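Side-chain contacts in hypothetical protein (PDB 4GOQ), which is of unknown function, a DUF1491 family protein from Caulobacter crescentus that folds as a small mixed beta sheet with helices packed against it: residues 4-9 with 89-94; 53-56 with 62-65; 65-70 with 77-82. All coordinates share one frame; numbering follows the deposited sequence. Where two conformers were deposited one is given.

Contact 1 (4-9 with 89-94); sequences LSTDIW and DIWVVE
T6 and D7, in the first turn of helix 6-19, rest on the indole of W91. The motif is a helix packed on a mixed beta sheet: W91 opens strand 91-97, which runs between strands 23-28 and 37-43. The backbones keep apart, with 8.6 Å between T6 CA and W91 CA, so the indole bridges the gap.

The main interaction is a CH-pi contact. The T6 methyl CG2 sits over one face of the five-membered ring, 3.7 Å from its centroid. It is displaced toward the ring rim, over the side where NE1 and CD1 lie. CG2 is anti to the backbone N of T6 (chi1 of OG1 -56°), which aims the methyl at the indole and leaves OG1 for another partner, the carbonyl of G35.

The second interaction is plain van der Waals packing. The methylene CB of D7 lies 3.9 Å from CZ2 of the benzo ring of W91. The carboxylate takes no part in this and leads away from the indole; its OD2 is hydrogen-bonded to a bound glycerol, probably from the crystallisation liquor.

No hydrogen bond crosses the contact. The polar edge of W91 is used elsewhere: NE1 is bonded to the carbonyl of D31. V10, one turn further along helix 6-19, and V26 and V37 of the two flanking strands also pack on W91. An alanine here is likely to leave a gap under the T6 methyl and the D31 carbonyl without its indole mate. W91 thus meets the first helical turn at two points, with CD1 and NE1 each 3.5 Å from T6 CG2 and CZ2 facing D7 CB.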
loop_
_atom_site.group_PDB
_atom_site.type_symbol
_atom_site.label_atom_id
_atom_site.label_comp_id
_atom_site.label_asym_id
_atom_site.label_seq_id
_atom_site.Cartn_x
_atom_site.Cartn_y
_atom_site.Cartn_z
ATOM N N LEU A 4 -0.845 -17.087 -1.295
ATOM C CA LEU A 4 -1.954 -16.476 -0.585
ATOM C C LEU A 4 -2.749 -15.517 -1.470
ATOM O O LEU A 4 -2.155 -14.647 -2.096
ATOM C CB LEU A 4 -1.387 -15.717 0.625
ATOM C CG LEU A 4 -2.396 -15.202 1.647
ATOM C CD1 LEU A 4 -3.077 -16.351 2.340
ATOM C CD2 LEU A 4 -1.714 -14.381 2.694
ATOM N N SER A 5 -4.090 -15.653 -1.482
ATOM C CA SER A 5 -4.951 -14.745 -2.256
ATOM C C SER A 5 -4.800 -13.344 -1.740
ATOM O O SER A 5 -4.710 -13.146 -0.539
ATOM C CB SER A 5 -6.416 -15.178 -2.197
ATOM O OG SER A 5 -6.576 -16.375 -2.933
ATOM N N THR A 6 -4.732 -12.362 -2.646
ATOM C CA THR A 6 -4.544 -10.954 -2.280
ATOM C C THR A 6 -5.611 -10.448 -1.302
ATOM O O THR A 6 -5.267 -9.726 -0.363
ATOM C CB THR A 6 -4.503 -10.080 -3.540
ATOM O OG1 THR A 6 -3.463 -10.579 -4.380
ATOM C CG2 THR A 6 -4.257 -8.616 -3.207
ATOM N N ASP A 7 -6.890 -10.817 -1.512
ATOM C CA ASP A 7 -7.968 -10.312 -0.651
ATOM C C ASP A 7 -7.780 -10.771 0.803
ATOM O O ASP A 7 -8.119 -10.031 1.715
ATOM C CB ASP A 7 -9.360 -10.726 -1.199
ATOM C CG ASP A 7 -9.690 -12.205 -1.081
ATOM O OD1 ASP A 7 -8.832 -13.036 -1.432
ATOM O OD2 ASP A 7 -10.832 -12.527 -0.699
ATOM N N ILE A 8 -7.203 -11.972 1.023
ATOM C CA ILE A 8 -6.915 -12.463 2.392
ATOM C C ILE A 8 -5.842 -11.553 3.036
ATOM O O ILE A 8 -5.955 -11.144 4.194
ATOM C CB ILE A 8 -6.493 -13.955 2.339
ATOM C CG1 ILE A 8 -7.705 -14.836 1.889
ATOM C CG2 ILE A 8 -5.976 -14.454 3.717
ATOM C CD1 ILE A 8 -7.365 -16.319 1.603
ATOM N N TRP A 9 -4.797 -11.290 2.292
ATOM C CA TRP A 9 -3.688 -10.446 2.733
ATOM C C TRP A 9 -4.190 -9.002 3.005
ATOM O O TRP A 9 -3.793 -8.368 3.994
ATOM C CB TRP A 9 -2.584 -10.482 1.652
ATOM C CG TRP A 9 -1.367 -9.668 2.020
ATOM C CD1 TRP A 9 -0.231 -10.120 2.646
ATOM C CD2 TRP A 9 -1.218 -8.248 1.884
ATOM N NE1 TRP A 9 0.633 -9.061 2.874
ATOM C CE2 TRP A 9 0.042 -7.900 2.427
ATOM C CE3 TRP A 9 -2.031 -7.224 1.337
ATOM C CZ2 TRP A 9 0.502 -6.575 2.457
ATOM C CZ3 TRP A 9 -1.587 -5.909 1.390
ATOM C CH2 TRP A 9 -0.318 -5.597 1.906
ATOM N N ASP A 89 -5.729 -4.985 -12.677
ATOM C CA ASP A 89 -6.001 -5.948 -11.588
ATOM C C ASP A 89 -5.462 -5.440 -10.228
ATOM O O ASP A 89 -5.530 -6.160 -9.213
ATOM C CB ASP A 89 -5.334 -7.306 -11.923
ATOM C CG ASP A 89 -6.035 -8.116 -13.004
ATOM O OD1 ASP A 89 -7.218 -7.824 -13.297
ATOM O OD2 ASP A 89 -5.421 -9.077 -13.514
ATOM N N ILE A 90 -4.860 -4.241 -10.218
ATOM C CA ILE A 90 -4.217 -3.719 -9.010
ATOM C C ILE A 90 -5.214 -3.259 -7.907
ATOM O O ILE A 90 -6.276 -2.681 -8.176
ATOM C CB ILE A 90 -3.204 -2.577 -9.353
ATOM C CG1 ILE A 90 -2.073 -2.505 -8.314
ATOM C CG2 ILE A 90 -3.900 -1.194 -9.571
ATOM C CD1 ILE A 90 -0.799 -1.610 -8.741
ATOM N N TRP A 91 -4.815 -3.514 -6.659
ATOM C CA TRP A 91 -5.467 -3.046 -5.449
ATOM C C TRP A 91 -4.793 -1.784 -5.003
ATOM O O TRP A 91 -3.592 -1.613 -5.219
ATOM C CB TRP A 91 -5.333 -4.078 -4.308
ATOM C CG TRP A 91 -6.156 -5.321 -4.482
ATOM C CD1 TRP A 91 -5.923 -6.347 -5.344
ATOM C CD2 TRP A 91 -7.283 -5.702 -3.693
ATOM N NE1 TRP A 91 -6.849 -7.347 -5.151
ATOM C CE2 TRP A 91 -7.704 -6.971 -4.149
ATOM C CE3 TRP A 91 -7.994 -5.082 -2.648
ATOM C CZ2 TRP A 91 -8.798 -7.647 -3.589
ATOM C CZ3 TRP A 91 -9.088 -5.738 -2.102
ATOM C CH2 TRP A 91 -9.479 -7.009 -2.570
ATOM N N VAL A 92 -5.546 -0.898 -4.359
ATOM C CA VAL A 92 -4.971 0.292 -3.750
ATOM C C VAL A 92 -5.554 0.351 -2.356
ATOM O O VAL A 92 -6.778 0.307 -2.198
ATOM C CB VAL A 92 -5.188 1.617 -4.547
ATOM C CG1 VAL A 92 -4.568 2.812 -3.794
ATOM C CG2 VAL A 92 -4.600 1.518 -5.969
ATOM N N VAL A 93 -4.679 0.446 -1.348
ATOM C CA VAL A 93 -5.090 0.496 0.047
ATOM C C VAL A 93 -4.568 1.782 0.626
ATOM O O VAL A 93 -3.373 2.072 0.492
ATOM C CB VAL A 93 -4.597 -0.744 0.860
ATOM C CG1 VAL A 93 -4.956 -0.582 2.333
ATOM C CG2 VAL A 93 -5.199 -2.051 0.307
ATOM N N GLU A 94 -5.453 2.582 1.227
ATOM C CA GLU A 94 -5.012 3.854 1.815
ATOM C C GLU A 94 -5.128 3.728 3.324
ATOM O O GLU A 94 -6.138 3.241 3.839
ATOM C CB GLU A 94 -5.859 5.030 1.247
ATOM C CG GLU A 94 -5.387 6.400 1.681
ATOM C CD GLU A 94 -5.980 7.547 0.874
ATOM O OE1 GLU A 94 -7.055 7.358 0.265
ATOM O OE2 GLU A 94 -5.371 8.640 0.853
#

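Contact 2 (53-56 with 62-65); sequences SEAT and RFWM. With GOL (glycerol), chain G.
E54 and R62 meet diagonally across a beta hairpin made by strands 48-56 and 62-65. The strands are antiparallel. S53 with M65 and A55 with F63 are hydrogen-bonded pairs; E54 with W64 and T56 with R62 are non-hydrogen-bonded pairs. Four backbone bonds join them, among them S53 N to M65 O at 2.9 Å and its return bond from M65 N to S53 O.

On the face that carries E54, T56, R62 and W64, the E54 chain passes at a slant to that of R62. Their carboxylate and guanidinium planes are nearly perpendicular, 88° apart. E54 OE1 lies over one face of the guanidinium and forms a salt bridge to R62 NE at 2.8 Å. The arginine chain bends at chi2 and chi3 (81° and 73°), which folds the guanidinium back over the neighbouring strand. There NH1 gives a weak bond to A55 O. A bound glycerol, probably from the crystallisation liquor, donates from O2 to E54 OE1 at 2.7 Å.

E54 runs alongside W64. E54 CG comes 3.6 Å from W64 CZ3. The indole NE1 bonds E106.

On the other face, F63 turns a ring face to A55. The A55 methyl CB is 3.8 Å from the ring centroid, in a CH-pi contact. M65, a selenomethionine, also brings SE near A55 CB, but this contact is less certain because M65 is modelled in two conformers.

Both oxygens of E54 are engaged: OE1 meets R62 NE and glycerol O2, and OE2 accepts a bond from V37 N. This is likely to limit rotation of the carboxylate and is consistent with its being negatively charged beside R62.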
loop_
_atom_site.group_PDB
_atom_site.type_symbol
_atom_site.label_atom_id
_atom_site.label_comp_id
_atom_site.label_asym_id
_atom_site.label_seq_id
_atom_site.Cartn_x
_atom_site.Cartn_y
_atom_site.Cartn_z
ATOM N N SER A 53 4.925 -0.193 -3.251
ATOM C CA SER A 53 4.599 -1.221 -4.246
ATOM C C SER A 53 5.462 -2.466 -3.988
ATOM O O SER A 53 6.487 -2.408 -3.301
ATOM C CB SER A 53 4.756 -0.729 -5.682
ATOM O OG SER A 53 6.118 -0.462 -5.987
ATOM N N GLU A 54 5.024 -3.595 -4.523
ATOM C CA GLU A 54 5.677 -4.885 -4.304
ATOM C C GLU A 54 6.928 -5.082 -5.131
ATOM O O GLU A 54 6.971 -4.735 -6.303
ATOM C CB GLU A 54 4.699 -6.010 -4.622
ATOM C CG GLU A 54 3.433 -5.979 -3.797
ATOM C CD GLU A 54 2.462 -7.102 -4.108
ATOM O OE1 GLU A 54 2.762 -8.277 -3.800
ATOM O OE2 GLU A 54 1.391 -6.803 -4.668
ATOM N N ALA A 55 7.939 -5.678 -4.526
ATOM C CA ALA A 55 9.182 -6.051 -5.186
ATOM C C ALA A 55 9.650 -7.392 -4.639
ATOM O O ALA A 55 9.075 -7.887 -3.664
ATOM C CB ALA A 55 10.249 -4.988 -4.994
ATOM N N THR A 56 10.672 -7.994 -5.282
ATOM C CA THR A 56 11.231 -9.284 -4.861
ATOM C C THR A 56 12.747 -9.278 -4.889
ATOM O O THR A 56 13.368 -8.614 -5.733
ATOM C CB THR A 56 10.745 -10.436 -5.748
ATOM O OG1 THR A 56 11.048 -10.108 -7.104
ATOM C CG2 THR A 56 9.257 -10.753 -5.574
ATOM N N ARG A 62 9.519 -11.369 -0.653
ATOM C CA ARG A 62 8.753 -10.153 -0.924
ATOM C C ARG A 62 9.168 -9.021 -0.002
ATOM O O ARG A 62 9.340 -9.219 1.207
ATOM C CB ARG A 62 7.239 -10.417 -0.786
ATOM C CG ARG A 62 6.343 -9.163 -0.851
ATOM C CD ARG A 62 6.053 -8.651 -2.259
ATOM N NE ARG A 62 5.106 -9.519 -2.965
ATOM C CZ ARG A 62 5.255 -9.936 -4.217
ATOM N NH1 ARG A 62 6.294 -9.538 -4.936
ATOM N NH2 ARG A 62 4.344 -10.723 -4.773
ATOM N N PHE A 63 9.285 -7.814 -0.582
ATOM C CA PHE A 63 9.559 -6.601 0.167
ATOM C C PHE A 63 8.805 -5.434 -0.489
ATOM O O PHE A 63 8.235 -5.584 -1.577
ATOM C CB PHE A 63 11.066 -6.342 0.309
ATOM C CG PHE A 63 11.800 -5.813 -0.913
ATOM C CD1 PHE A 63 12.375 -6.685 -1.833
ATOM C CD2 PHE A 63 11.985 -4.448 -1.094
ATOM C CE1 PHE A 63 13.076 -6.193 -2.945
ATOM C CE2 PHE A 63 12.666 -3.959 -2.212
ATOM C CZ PHE A 63 13.240 -4.837 -3.110
ATOM N N TRP A 64 8.724 -4.320 0.217
ATOM C CA TRP A 64 8.030 -3.136 -0.304
ATOM C C TRP A 64 9.022 -2.038 -0.690
ATOM O O TRP A 64 9.929 -1.709 0.067
ATOM C CB TRP A 64 7.015 -2.611 0.721
ATOM C CG TRP A 64 5.930 -3.612 1.010
ATOM C CD1 TRP A 64 5.946 -4.601 1.949
ATOM C CD2 TRP A 64 4.713 -3.779 0.266
ATOM N NE1 TRP A 64 4.778 -5.347 1.875
ATOM C CE2 TRP A 64 4.002 -4.851 0.853
ATOM C CE3 TRP A 64 4.123 -3.074 -0.800
ATOM C CZ2 TRP A 64 2.776 -5.300 0.340
ATOM C CZ3 TRP A 64 2.899 -3.501 -1.291
ATOM C CH2 TRP A 64 2.215 -4.571 -0.698
HETATM N N MSE A 65 8.847 -1.491 -1.875
HETATM C CA MSE A 65 9.691 -0.422 -2.414
HETATM C C MSE A 65 8.822 0.820 -2.566
HETATM O O MSE A 65 7.598 0.684 -2.601
HETATM C CB MSE A 65 10.358 -0.841 -3.762
HETATM C CG MSE A 65 9.377 -1.145 -4.919
HETATM SE SE MSE A 65 10.224 -1.690 -6.642
HETATM C CE MSE A 65 8.812 -1.215 -7.833
HETATM C C1 GOL G . 2.364 -8.716 -0.466
HETATM O O1 GOL G . 3.581 -9.374 -0.161
HETATM C C2 GOL G . 1.369 -9.696 -1.035
HETATM O O2 GOL G . 1.902 -10.270 -2.229
HETATM C C3 GOL G . 0.076 -8.985 -1.354
HETATM O O3 GOL G . -0.877 -9.901 -1.869
#

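Contact 3 (65-70 with 77-82); sequences MQPVRS and DAYAER
V68 and Y79 are the nearest pair along the backbones, 7.4 Å apart between their CA atoms, where the irregular segment 65-70 passes one turn of helix 74-86. The helix is regular here, with E81 N bonded to D77 O at 3.0 Å. This loop leaves strand 62-65 and leads into the same helix, which then continues to strand 91-97. Strands 62-65 and 91-97 run in the same sense, with two strands between them, as in a beta-alpha-beta crossover, and the contact folds its first connection back against the helix.

Y79 supplies the whole helix side of the contact. Its CG is anti to the backbone N (chi1 -171°), and the ring reaches out from the helix to the loop. V68 meets the root of the side chain and P67 meets its end. The V68 methyl CG1 lies 3.6 Å from Y79 CG and 3.7 Å from Y79 CB. V68 and Y79 each reach out from their own backbone and overlap flank to flank. The pyrrolidine of P67 crosses the far end of the tyrosine at a slant. P67 CB is 3.2 Å from Y79 OH, a close fit, and P67 CG is 3.6 Å from Y79 CE1. Both residues approach the ring obliquely.

L51 of strand 48-56 also touches Y79. D77, two residues before Y79, forms a salt bridge with K40.

Between the two segments there is no hydrogen bond and no charge pair. The tyrosine hydroxyl meets carbon atoms of the proline. Across these two segments the contact is mainly apolar, so it has little directional preference.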
loop_
_atom_site.group_PDB
_atom_site.type_symbol
_atom_site.label_atom_id
_atom_site.label_comp_id
_atom_site.label_asym_id
_atom_site.label_seq_id
_atom_site.Cartn_x
_atom_site.Cartn_y
_atom_site.Cartn_z
HETATM N N MSE A 65 8.847 -1.491 -1.875
HETATM C CA MSE A 65 9.691 -0.422 -2.414
HETATM C C MSE A 65 8.822 0.820 -2.566
HETATM O O MSE A 65 7.598 0.684 -2.601
HETATM C CB MSE A 65 10.358 -0.841 -3.762
HETATM C CG MSE A 65 9.377 -1.145 -4.919
HETATM SE SE MSE A 65 10.224 -1.690 -6.642
HETATM C CE MSE A 65 8.812 -1.215 -7.833
ATOM N N GLN A 66 9.429 2.008 -2.683
ATOM C CA GLN A 66 8.695 3.261 -2.938
ATOM C C GLN A 66 8.949 3.619 -4.389
ATOM O O GLN A 66 10.078 3.954 -4.745
ATOM C CB GLN A 66 9.086 4.389 -1.974
ATOM C CG GLN A 66 8.691 4.044 -0.538
ATOM C CD GLN A 66 9.118 5.115 0.414
ATOM O OE1 GLN A 66 8.734 6.272 0.277
ATOM N NE2 GLN A 66 9.936 4.757 1.395
ATOM N N PRO A 67 7.946 3.409 -5.268
ATOM C CA PRO A 67 8.169 3.655 -6.710
ATOM C C PRO A 67 8.163 5.136 -7.082
ATOM O O PRO A 67 8.534 5.506 -8.196
ATOM C CB PRO A 67 6.998 2.931 -7.365
ATOM C CG PRO A 67 5.893 3.011 -6.350
ATOM C CD PRO A 67 6.559 2.957 -4.995
ATOM N N VAL A 68 7.727 5.975 -6.148
ATOM C CA VAL A 68 7.652 7.434 -6.286
ATOM C C VAL A 68 7.785 8.001 -4.865
ATOM O O VAL A 68 7.282 7.391 -3.915
ATOM C CB VAL A 68 6.363 7.918 -7.023
ATOM C CG1 VAL A 68 5.107 7.377 -6.349
ATOM C CG2 VAL A 68 6.306 9.458 -7.145
ATOM N N ARG A 69 8.535 9.108 -4.728
ATOM C CA ARG A 69 8.697 9.788 -3.451
ATOM C C ARG A 69 8.363 11.228 -3.648
ATOM O O ARG A 69 8.868 11.851 -4.588
ATOM C CB ARG A 69 10.121 9.674 -2.896
ATOM C CG ARG A 69 10.565 8.255 -2.613
ATOM C CD ARG A 69 12.048 8.274 -2.285
ATOM N NE ARG A 69 12.531 6.901 -2.211
ATOM C CZ ARG A 69 12.788 6.257 -1.084
ATOM N NH1 ARG A 69 12.685 6.880 0.084
ATOM N NH2 ARG A 69 13.196 4.997 -1.116
ATOM N N SER A 70 7.491 11.764 -2.784
ATOM C CA SER A 70 7.114 13.164 -2.850
ATOM C C SER A 70 6.451 13.614 -1.558
ATOM O O SER A 70 5.600 12.904 -1.023
ATOM C CB SER A 70 6.171 13.403 -4.033
ATOM O OG SER A 70 5.884 14.787 -4.176
ATOM N N ASP A 77 -1.175 10.223 -5.758
ATOM C CA ASP A 77 -2.488 9.948 -6.354
ATOM C C ASP A 77 -2.335 9.828 -7.865
ATOM O O ASP A 77 -2.908 8.912 -8.441
ATOM C CB ASP A 77 -3.507 11.043 -5.953
ATOM C CG ASP A 77 -3.908 10.972 -4.469
ATOM O OD1 ASP A 77 -3.635 9.930 -3.822
ATOM O OD2 ASP A 77 -4.424 11.971 -3.952
ATOM N N ALA A 78 -1.501 10.698 -8.499
ATOM C CA ALA A 78 -1.235 10.616 -9.950
ATOM C C ALA A 78 -0.586 9.249 -10.278
ATOM O O ALA A 78 -1.003 8.587 -11.239
ATOM C CB ALA A 78 -0.335 11.784 -10.408
ATOM N N TYR A 79 0.374 8.820 -9.465
ATOM C CA TYR A 79 1.051 7.528 -9.617
ATOM C C TYR A 79 0.046 6.366 -9.505
ATOM O O TYR A 79 0.087 5.460 -10.336
ATOM C CB TYR A 79 2.209 7.331 -8.616
ATOM C CG TYR A 79 3.011 6.085 -8.943
ATOM C CD1 TYR A 79 2.614 4.830 -8.477
ATOM C CD2 TYR A 79 4.151 6.155 -9.740
ATOM C CE1 TYR A 79 3.320 3.676 -8.813
ATOM C CE2 TYR A 79 4.885 5.010 -10.054
ATOM C CZ TYR A 79 4.438 3.770 -9.630
ATOM O OH TYR A 79 5.161 2.644 -9.950
ATOM N N ALA A 80 -0.850 6.408 -8.514
ATOM C CA ALA A 80 -1.863 5.339 -8.288
ATOM C C ALA A 80 -2.816 5.213 -9.490
ATOM O O ALA A 80 -3.145 4.094 -9.903
ATOM C CB ALA A 80 -2.667 5.634 -7.008
ATOM N N GLU A 81 -3.270 6.355 -10.036
ATOM C CA GLU A 81 -4.157 6.347 -11.190
ATOM C C GLU A 81 -3.429 5.696 -12.384
ATOM O O GLU A 81 -4.025 4.882 -13.093
ATOM C CB GLU A 81 -4.627 7.786 -11.525
ATOM C CG GLU A 81 -5.621 7.862 -12.690
ATOM C CD GLU A 81 -5.076 7.691 -14.106
ATOM O OE1 GLU A 81 -3.926 8.099 -14.377
ATOM O OE2 GLU A 81 -5.789 7.094 -14.936
ATOM N N ARG A 82 -2.166 6.083 -12.618
ATOM C CA ARG A 82 -1.400 5.538 -13.735
ATOM C C ARG A 82 -1.173 4.021 -13.545
ATOM O O ARG A 82 -1.325 3.238 -14.500
ATOM C CB ARG A 82 -0.062 6.279 -13.898
ATOM C CG ARG A 82 0.596 6.021 -15.251
ATOM C CD ARG A 82 1.918 6.766 -15.382
ATOM N NE ARG A 82 2.471 6.679 -16.738
ATOM C CZ ARG A 82 3.476 5.884 -17.096
ATOM N NH1 ARG A 82 4.067 5.101 -16.201
ATOM N NH2 ARG A 82 3.902 5.870 -18.352
#

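From the N terminus, the chain enters helix 6-19 and runs through strands 23-28, 37-43 and 48-56 before contact 2 closes the short hairpin turn between 53-56 and 62-65. Contact 3 starts on M65, where contact 2 ends, and closes the loop into helix 74-86. Contact 1 closes last, and both others nest inside its long loop. Contacts 1 and 2 meet where W9 CZ2 lies 3.4 Å from W64 CZ2; contacts 2 and 3 touch through S53 and P67. Contact 1 ties helix 6-19 to the sheet, contact 2 pairs two strands at one edge of it, and contact 3 ties the following loop to helix 74-86. Contacts 1 and 3 do not touch.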